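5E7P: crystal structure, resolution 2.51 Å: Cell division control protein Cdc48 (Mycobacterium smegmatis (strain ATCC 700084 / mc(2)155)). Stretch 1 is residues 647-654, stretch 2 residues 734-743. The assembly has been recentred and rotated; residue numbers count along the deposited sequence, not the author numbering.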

# COMPACT_ATOMS: atom_id res chain seq x y z
N ARG A 647 1.78 17.53 23.38
CA ARG A 647 3.16 17.63 22.94
C ARG A 647 3.23 18.35 21.60
O ARG A 647 3.00 17.75 20.54
N LEU A 648 3.53 19.64 21.65
CA LEU A 648 3.58 20.48 20.45
C LEU A 648 4.93 20.41 19.76
O LEU A 648 5.93 20.92 20.27
N VAL A 649 4.96 19.77 18.60
CA VAL A 649 6.18 19.70 17.80
C VAL A 649 6.08 20.62 16.59
O VAL A 649 5.27 20.39 15.70
N PHE A 650 6.91 21.66 16.58
CA PHE A 650 6.94 22.59 15.46
C PHE A 650 7.98 22.17 14.42
O PHE A 650 9.16 22.02 14.74
N VAL A 651 7.53 21.98 13.19
CA VAL A 651 8.42 21.66 12.09
C VAL A 651 8.88 22.94 11.40
O VAL A 651 8.12 23.56 10.66
N GLU A 652 10.12 23.33 11.67
CA GLU A 652 10.70 24.54 11.09
C GLU A 652 10.84 24.40 9.58
O GLU A 652 11.01 23.29 9.07
N PRO A 653 10.76 25.52 8.85
CA PRO A 653 11.14 25.51 7.44
C PRO A 653 12.64 25.26 7.35
O PRO A 653 13.38 25.72 8.22
N PRO A 654 13.09 24.53 6.32
CA PRO A 654 14.48 24.09 6.26
C PRO A 654 15.47 25.25 6.14
O PRO A 654 15.41 26.02 5.18
N GLN A 734 4.05 34.42 8.36
CA GLN A 734 3.30 33.22 8.71
C GLN A 734 4.19 32.18 9.37
O GLN A 734 3.75 31.44 10.25
N VAL A 735 5.45 32.14 8.96
CA VAL A 735 6.43 31.25 9.58
C VAL A 735 6.69 31.70 11.01
O VAL A 735 6.81 30.87 11.92
N GLU A 736 6.76 33.01 11.21
CA GLU A 736 6.94 33.58 12.53
C GLU A 736 5.71 33.28 13.39
O GLU A 736 5.83 32.98 14.58
N SER A 737 4.54 33.35 12.78
CA SER A 737 3.28 33.11 13.47
C SER A 737 3.17 31.67 13.99
O SER A 737 2.59 31.43 15.05
N LEU A 738 3.73 30.73 13.24
CA LEU A 738 3.70 29.33 13.64
C LEU A 738 4.72 29.03 14.73
O LEU A 738 4.47 28.23 15.63
N ARG A 739 5.88 29.68 14.64
CA ARG A 739 6.95 29.46 15.61
C ARG A 739 6.56 29.98 16.99
O ARG A 739 6.95 29.41 18.01
N GLU A 740 5.79 31.06 17.02
CA GLU A 740 5.36 31.68 18.27
C GLU A 740 4.14 30.99 18.89
O GLU A 740 3.78 31.27 20.03
N PHE A 741 3.52 30.09 18.13
CA PHE A 741 2.27 29.46 18.54
C PHE A 741 2.33 28.77 19.90
O PHE A 741 1.43 28.91 20.72
N ALA A 742 3.41 28.02 20.14
CA ALA A 742 3.53 27.22 21.36
C ALA A 742 3.61 28.07 22.63
O ALA A 742 3.27 27.60 23.72
N GLU A 743 4.06 29.31 22.49
CA GLU A 743 4.23 30.19 23.64
C GLU A 743 3.02 31.09 23.89
O GLU A 743 2.67 31.37 25.03

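The strand 647-650 and the helix 734-739 run nearly antiparallel, with 155° between their N-to-C directions and 10.7 Å between their axes at closest approach. A walk forward along stretch 1 is therefore a walk backward along stretch 2, from Ala-742 to Val-735. Within the strand the side chains alternate: those of Leu-648 and Phe-650 point toward stretch 2, whereas Arg-647 and Val-649 lie out of its reach.

Leu-648 makes the first contact. Its chi1 of -92° lies between wells, with chi2 near p, and CD2 comes 3.7 Å from CE2 of Phe-741. The same methyl, CD2 of Leu-648, sits 3.9 Å from CB of Ala-742 and 3.8 Å from CA of Ala-742; the alanine offers just its methyl as an apolar side-chain surface. The CA-to-CB bond of Phe-741, chi1 t, points toward stretch 1, and its CE2 atom supplies the contact. One methyl of Leu-648, CD2, thus serves both neighbours, as suits an apolar side chain long enough to reach between them.

Phe-650, chi1 t, is the centre of the packing and has the largest area covered by the other stretch. One face of its flat ring lies against the helix backbone: CA of Arg-739 is 4.0 Å from the centroid of the Phe-650 ring and 23° off its normal, a CH-pi contact. CE1 of Phe-650 meets CB of Leu-738 at 3.8 Å and CE2 of Phe-650 meets CB of Arg-739 at 3.7 Å. An aromatic ring suits this place because it offers a broad apolar surface to the helix. Leu-738, an m, t rotamer, is buried and points toward the strand.

Val-651 is buried but does not reach stretch 2. The CA-to-CB bond of Glu-652 points sideways, yet its carboxylate comes nearer through chi1 m and a chi2 of -94°. It meets the edge of the Arg-739 guanidinium in a two-pronged salt bridge: NE of Arg-739 donates to OE2 of Glu-652 at 2.9 Å, and NH2 of Arg-739 donates to OE1 of Glu-652 at 3.0 Å. Both hydrogen bonds are close to straight, a match of two donors to two carboxylate oxygens. The CA-to-CB bond of Arg-739 also points sideways; chi1 and chi2 are t and chi3 is m, a long chain suited to reaching Glu-652. The remaining nitrogen, NH1 of Arg-739, forms a salt bridge at 3.0 Å with OE2 of Glu-736, so the arginine joins two acidic groups.

Pro-653, its ring C-gamma endo, closes the contact by placing CG 3.7 Å from CG1 of Val-735. This compact ring against a buried, t-rotamer valine makes a small apolar patch. Pro-654 lies beyond reach.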

# COMPACT_ATOMS: atom_id res chain seq x y z
CB ARG A 647 3.81 16.25 22.85
CG ARG A 647 5.25 16.27 22.37
CD ARG A 647 6.00 15.04 22.83
NE ARG A 647 6.16 15.03 24.28
CZ ARG A 647 6.62 13.99 24.97
NH1 ARG A 647 6.97 12.87 24.36
NH2 ARG A 647 6.74 14.09 26.29
CB LEU A 648 3.26 21.93 20.82
CG LEU A 648 1.81 22.40 20.72
CD1 LEU A 648 0.87 21.51 21.54
CD2 LEU A 648 1.69 23.85 21.17
CB VAL A 649 6.48 18.27 17.33
CG1 VAL A 649 7.80 18.23 16.57
CG2 VAL A 649 6.50 17.30 18.50
CB PHE A 650 7.22 24.01 15.96
CG PHE A 650 7.48 25.00 14.85
CD1 PHE A 650 6.61 25.11 13.78
CD2 PHE A 650 8.58 25.84 14.90
CE1 PHE A 650 6.85 26.02 12.77
CE2 PHE A 650 8.82 26.75 13.89
CZ PHE A 650 7.95 26.84 12.82
CB VAL A 651 7.74 20.73 11.06
CG1 VAL A 651 8.68 20.46 9.89
CG2 VAL A 651 7.30 19.44 11.72
CB GLU A 652 12.08 24.80 11.70
CG GLU A 652 12.06 25.29 13.13
CD GLU A 652 12.09 26.81 13.23
OE1 GLU A 652 12.19 27.48 12.18
OE2 GLU A 652 12.03 27.33 14.37
CB PRO A 653 10.81 26.93 6.98
CG PRO A 653 10.83 27.76 8.22
CD PRO A 653 10.33 26.86 9.31
CB PRO A 654 14.51 23.23 4.99
CG PRO A 654 13.42 23.76 4.15
CD PRO A 654 12.33 24.16 5.11
CB GLN A 734 2.62 32.63 7.47
CG GLN A 734 1.58 33.54 6.84
CD GLN A 734 0.75 32.85 5.78
OE1 GLN A 734 1.23 32.58 4.68
NE2 GLN A 734 -0.51 32.56 6.10
CB VAL A 735 7.75 31.21 8.77
CG1 VAL A 735 8.87 30.59 9.60
CG2 VAL A 735 7.55 30.45 7.47
CB GLU A 736 7.15 35.09 12.44
CG GLU A 736 7.78 35.71 13.68
CD GLU A 736 9.25 35.35 13.82
OE1 GLU A 736 9.79 35.47 14.94
OE2 GLU A 736 9.87 34.95 12.81
CB SER A 737 2.10 33.43 12.55
OG SER A 737 0.87 33.34 13.24
CB LEU A 738 3.96 28.42 12.43
CG LEU A 738 2.89 28.41 11.35
CD1 LEU A 738 3.24 27.40 10.27
CD2 LEU A 738 1.53 28.10 11.96
CB ARG A 739 8.24 30.13 15.14
CG ARG A 739 9.46 29.79 15.99
CD ARG A 739 10.71 30.52 15.53
NE ARG A 739 11.14 30.11 14.19
CZ ARG A 739 11.03 30.87 13.11
NH1 ARG A 739 10.50 32.08 13.19
NH2 ARG A 739 11.45 30.42 11.93
CB GLU A 740 5.05 33.16 18.07
CG GLU A 740 6.27 34.04 17.87
CD GLU A 740 5.91 35.50 17.72
OE1 GLU A 740 4.70 35.80 17.55
OE2 GLU A 740 6.82 36.36 17.76
CB PHE A 741 1.77 28.48 17.48
CG PHE A 741 0.54 27.71 17.89
CD1 PHE A 741 -0.71 28.29 17.81
CD2 PHE A 741 0.65 26.41 18.37
CE1 PHE A 741 -1.84 27.59 18.19
CE2 PHE A 741 -0.48 25.71 18.76
CZ PHE A 741 -1.72 26.30 18.67
CB ALA A 742 4.73 26.29 21.26
CB GLU A 743 5.49 31.05 23.49
CG GLU A 743 6.78 30.27 23.66
CD GLU A 743 8.01 31.11 23.37
OE1 GLU A 743 9.02 30.97 24.09
OE2 GLU A 743 7.96 31.91 22.41